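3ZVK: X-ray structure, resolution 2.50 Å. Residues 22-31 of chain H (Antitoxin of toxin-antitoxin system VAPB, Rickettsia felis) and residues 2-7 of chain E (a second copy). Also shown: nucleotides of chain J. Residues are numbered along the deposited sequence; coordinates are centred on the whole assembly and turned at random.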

# COMPACT_ATOMS: atom_id res chain seq x y z
N ARG H 22 -9.74 -10.27 -2.93
CA ARG H 22 -10.42 -9.00 -3.13
C ARG H 22 -9.91 -8.31 -4.39
O ARG H 22 -8.73 -8.40 -4.72
CB ARG H 22 -10.27 -8.08 -1.91
CG ARG H 22 -11.21 -8.41 -0.78
CD ARG H 22 -10.90 -7.54 0.42
NE ARG H 22 -11.81 -7.81 1.52
CZ ARG H 22 -11.66 -7.34 2.75
NH1 ARG H 22 -10.61 -6.59 3.06
NH2 ARG H 22 -12.55 -7.62 3.69
N PHE H 23 -10.82 -7.66 -5.09
CA PHE H 23 -10.56 -6.91 -6.31
C PHE H 23 -10.43 -5.44 -5.93
O PHE H 23 -11.01 -5.00 -4.94
CB PHE H 23 -11.68 -7.12 -7.34
CG PHE H 23 -11.67 -8.47 -8.01
CD1 PHE H 23 -12.34 -9.56 -7.45
CD2 PHE H 23 -10.96 -8.68 -9.20
CE1 PHE H 23 -12.30 -10.82 -8.07
CE2 PHE H 23 -10.93 -9.94 -9.81
CZ PHE H 23 -11.61 -11.00 -9.25
N SER H 24 -9.62 -4.69 -6.70
CA SER H 24 -9.41 -3.26 -6.49
C SER H 24 -10.24 -2.52 -7.51
O SER H 24 -10.23 -1.29 -7.58
CB SER H 24 -7.94 -2.91 -6.61
OG SER H 24 -7.51 -3.03 -7.96
N VAL H 25 -10.99 -3.27 -8.28
CA VAL H 25 -11.83 -2.70 -9.32
C VAL H 25 -13.32 -2.84 -8.99
O VAL H 25 -13.67 -3.43 -7.96
CB VAL H 25 -11.36 -3.27 -10.69
CG1 VAL H 25 -11.98 -4.62 -11.01
CG2 VAL H 25 -11.57 -2.26 -11.79
N LYS H 26 -14.19 -2.27 -9.80
CA LYS H 26 -15.63 -2.21 -9.57
C LYS H 26 -16.46 -3.26 -10.28
O LYS H 26 -17.54 -3.60 -9.79
CB LYS H 26 -16.14 -0.81 -9.96
N GLU H 27 -16.03 -3.68 -11.47
CA GLU H 27 -16.70 -4.69 -12.29
C GLU H 27 -15.68 -5.74 -12.65
O GLU H 27 -14.47 -5.48 -12.60
CB GLU H 27 -17.26 -4.08 -13.57
CG GLU H 27 -18.42 -3.10 -13.41
CD GLU H 27 -19.27 -2.94 -14.66
OE1 GLU H 27 -18.70 -2.62 -15.74
OE2 GLU H 27 -20.49 -3.17 -14.58
N VAL H 28 -16.17 -6.93 -13.03
CA VAL H 28 -15.36 -8.07 -13.44
C VAL H 28 -16.04 -8.74 -14.62
O VAL H 28 -17.26 -8.64 -14.76
CB VAL H 28 -15.06 -9.08 -12.26
CG1 VAL H 28 -14.05 -8.51 -11.26
CG2 VAL H 28 -16.33 -9.55 -11.55
N SER H 29 -15.27 -9.39 -15.49
CA SER H 29 -15.89 -10.11 -16.58
C SER H 29 -16.21 -11.50 -16.04
O SER H 29 -15.55 -11.95 -15.11
CB SER H 29 -14.93 -10.22 -17.76
OG SER H 29 -13.66 -10.69 -17.36
N VAL H 30 -17.28 -12.14 -16.56
CA VAL H 30 -17.69 -13.49 -16.15
C VAL H 30 -17.75 -14.38 -17.37
O VAL H 30 -18.53 -14.11 -18.29
CB VAL H 30 -18.99 -13.56 -15.32
CG1 VAL H 30 -19.22 -14.97 -14.78
CG2 VAL H 30 -18.96 -12.56 -14.19
N ILE H 31 -16.94 -15.45 -17.39
CA ILE H 31 -16.83 -16.41 -18.49
C ILE H 31 -16.91 -17.85 -17.94
O ILE H 31 -16.25 -18.16 -16.95
CB ILE H 31 -15.53 -16.12 -19.30
CG1 ILE H 31 -15.73 -14.96 -20.25
CG2 ILE H 31 -14.99 -17.33 -20.08
CD1 ILE H 31 -14.65 -13.96 -20.14
P DT J 5 -26.50 -5.18 -11.09
OP1 DT J 5 -25.93 -4.50 -12.30
OP2 DT J 5 -25.61 -5.98 -10.22
O5' DT J 5 -27.17 -4.07 -10.19
C5' DT J 5 -27.93 -3.00 -10.73
C4' DT J 5 -28.15 -1.98 -9.64
O4' DT J 5 -29.11 -2.55 -8.73
C3' DT J 5 -26.89 -1.70 -8.82
O3' DT J 5 -26.61 -0.32 -8.89
C2' DT J 5 -27.21 -2.20 -7.40
C1' DT J 5 -28.72 -2.22 -7.42
N1 DT J 5 -29.39 -3.16 -6.50
C2 DT J 5 -30.26 -2.65 -5.53
O2 DT J 5 -30.51 -1.46 -5.36
N3 DT J 5 -30.86 -3.62 -4.74
C4 DT J 5 -30.64 -4.99 -4.79
O4 DT J 5 -31.25 -5.71 -4.01
C5 DT J 5 -29.71 -5.45 -5.80
C7 DT J 5 -29.43 -6.91 -5.97
C6 DT J 5 -29.14 -4.53 -6.61
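Chain E 2-7: NKAKIF

Antiparallel pairing of strand 3-7 of chain E with strand 27-31 of chain H in two copies of the VAPB antitoxin. Main-chain hydrogen bonds hold the strands together. At Val30(H), N donates to O of Asn2(E) (2.7 Å, 165° at the hydrogen) and O accepts from N of Asn2(E) (3.0 Å). Val28(H) and Ala4(E) form the next reciprocal pair: Ala4(E) N to Val28(H) O is 3.0 Å and Val28(H) N to Ala4(E) O is 3.1 Å. Ile6(E) N reaches Lys26(H) O at 3.0 Å, extending the ladder just beyond the chain H strand. Between these rungs lie the non-hydrogen-bonded pairs, Ser29(H) with Lys3(E) (CA-CA 4.5 Å) and Glu27(H) with Lys5(E) (CA-CA 4.7 Å). Backbones are extended, and the N-to-C directions differ by 142°, with axes 4.7 Å apart at closest approach. On the face carrying Glu27(H) and Lys5(E), OE2 and NZ make a long salt bridge of 3.7 Å; the same Lys5(E) NZ donates to OP1 of DT5 of chain J at 2.9 Å. Val28(H) and Ala4(E) point to the other face, where Ala4(E) CB lies 3.6 Å from Val30(H) CG2. Ile6(E) points toward chain H, its CD1 3.6 Å from Val28(H) CG1 and 3.8 Å from Phe23(H) CB.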

# COMPACT_ATOMS: atom_id res chain seq x y z
N ASN E 2 -20.40 -12.28 -19.83
CA ASN E 2 -20.73 -10.87 -19.61
C ASN E 2 -20.03 -10.26 -18.36
O ASN E 2 -18.86 -10.57 -18.13
CB ASN E 2 -22.26 -10.63 -19.67
CG ASN E 2 -23.11 -11.47 -18.73
OD1 ASN E 2 -22.68 -12.48 -18.17
ND2 ASN E 2 -24.38 -11.08 -18.57
N LYS E 3 -20.72 -9.37 -17.59
CA LYS E 3 -20.13 -8.62 -16.46
C LYS E 3 -20.88 -8.79 -15.12
O LYS E 3 -22.07 -9.08 -15.10
CB LYS E 3 -20.05 -7.12 -16.82
N ALA E 4 -20.18 -8.55 -14.02
CA ALA E 4 -20.73 -8.68 -12.67
C ALA E 4 -20.18 -7.56 -11.78
O ALA E 4 -19.00 -7.22 -11.88
CB ALA E 4 -20.37 -10.04 -12.09
N LYS E 5 -21.03 -7.00 -10.93
CA LYS E 5 -20.64 -5.92 -10.02
C LYS E 5 -20.05 -6.42 -8.70
O LYS E 5 -20.47 -7.47 -8.18
CB LYS E 5 -21.81 -4.96 -9.76
CG LYS E 5 -22.05 -4.04 -10.94
CD LYS E 5 -23.13 -3.02 -10.67
CE LYS E 5 -23.29 -2.02 -11.80
NZ LYS E 5 -23.84 -2.64 -13.03
N ILE E 6 -19.08 -5.66 -8.17
CA ILE E 6 -18.44 -5.89 -6.88
C ILE E 6 -19.12 -4.97 -5.87
O ILE E 6 -19.30 -3.79 -6.16
CB ILE E 6 -16.89 -5.69 -6.94
CG1 ILE E 6 -16.22 -6.89 -7.63
CG2 ILE E 6 -16.26 -5.48 -5.55
CD1 ILE E 6 -15.19 -6.46 -8.50
N PHE E 7 -19.55 -5.51 -4.73
CA PHE E 7 -20.22 -4.76 -3.68
C PHE E 7 -19.74 -5.24 -2.29
O PHE E 7 -19.00 -6.21 -2.21
CB PHE E 7 -21.75 -4.85 -3.84
CG PHE E 7 -22.33 -6.21 -3.58
CD1 PHE E 7 -22.31 -7.19 -4.58
CD2 PHE E 7 -22.89 -6.53 -2.35
CE1 PHE E 7 -22.82 -8.47 -4.33
CE2 PHE E 7 -23.41 -7.81 -2.11
CZ PHE E 7 -23.38 -8.76 -3.10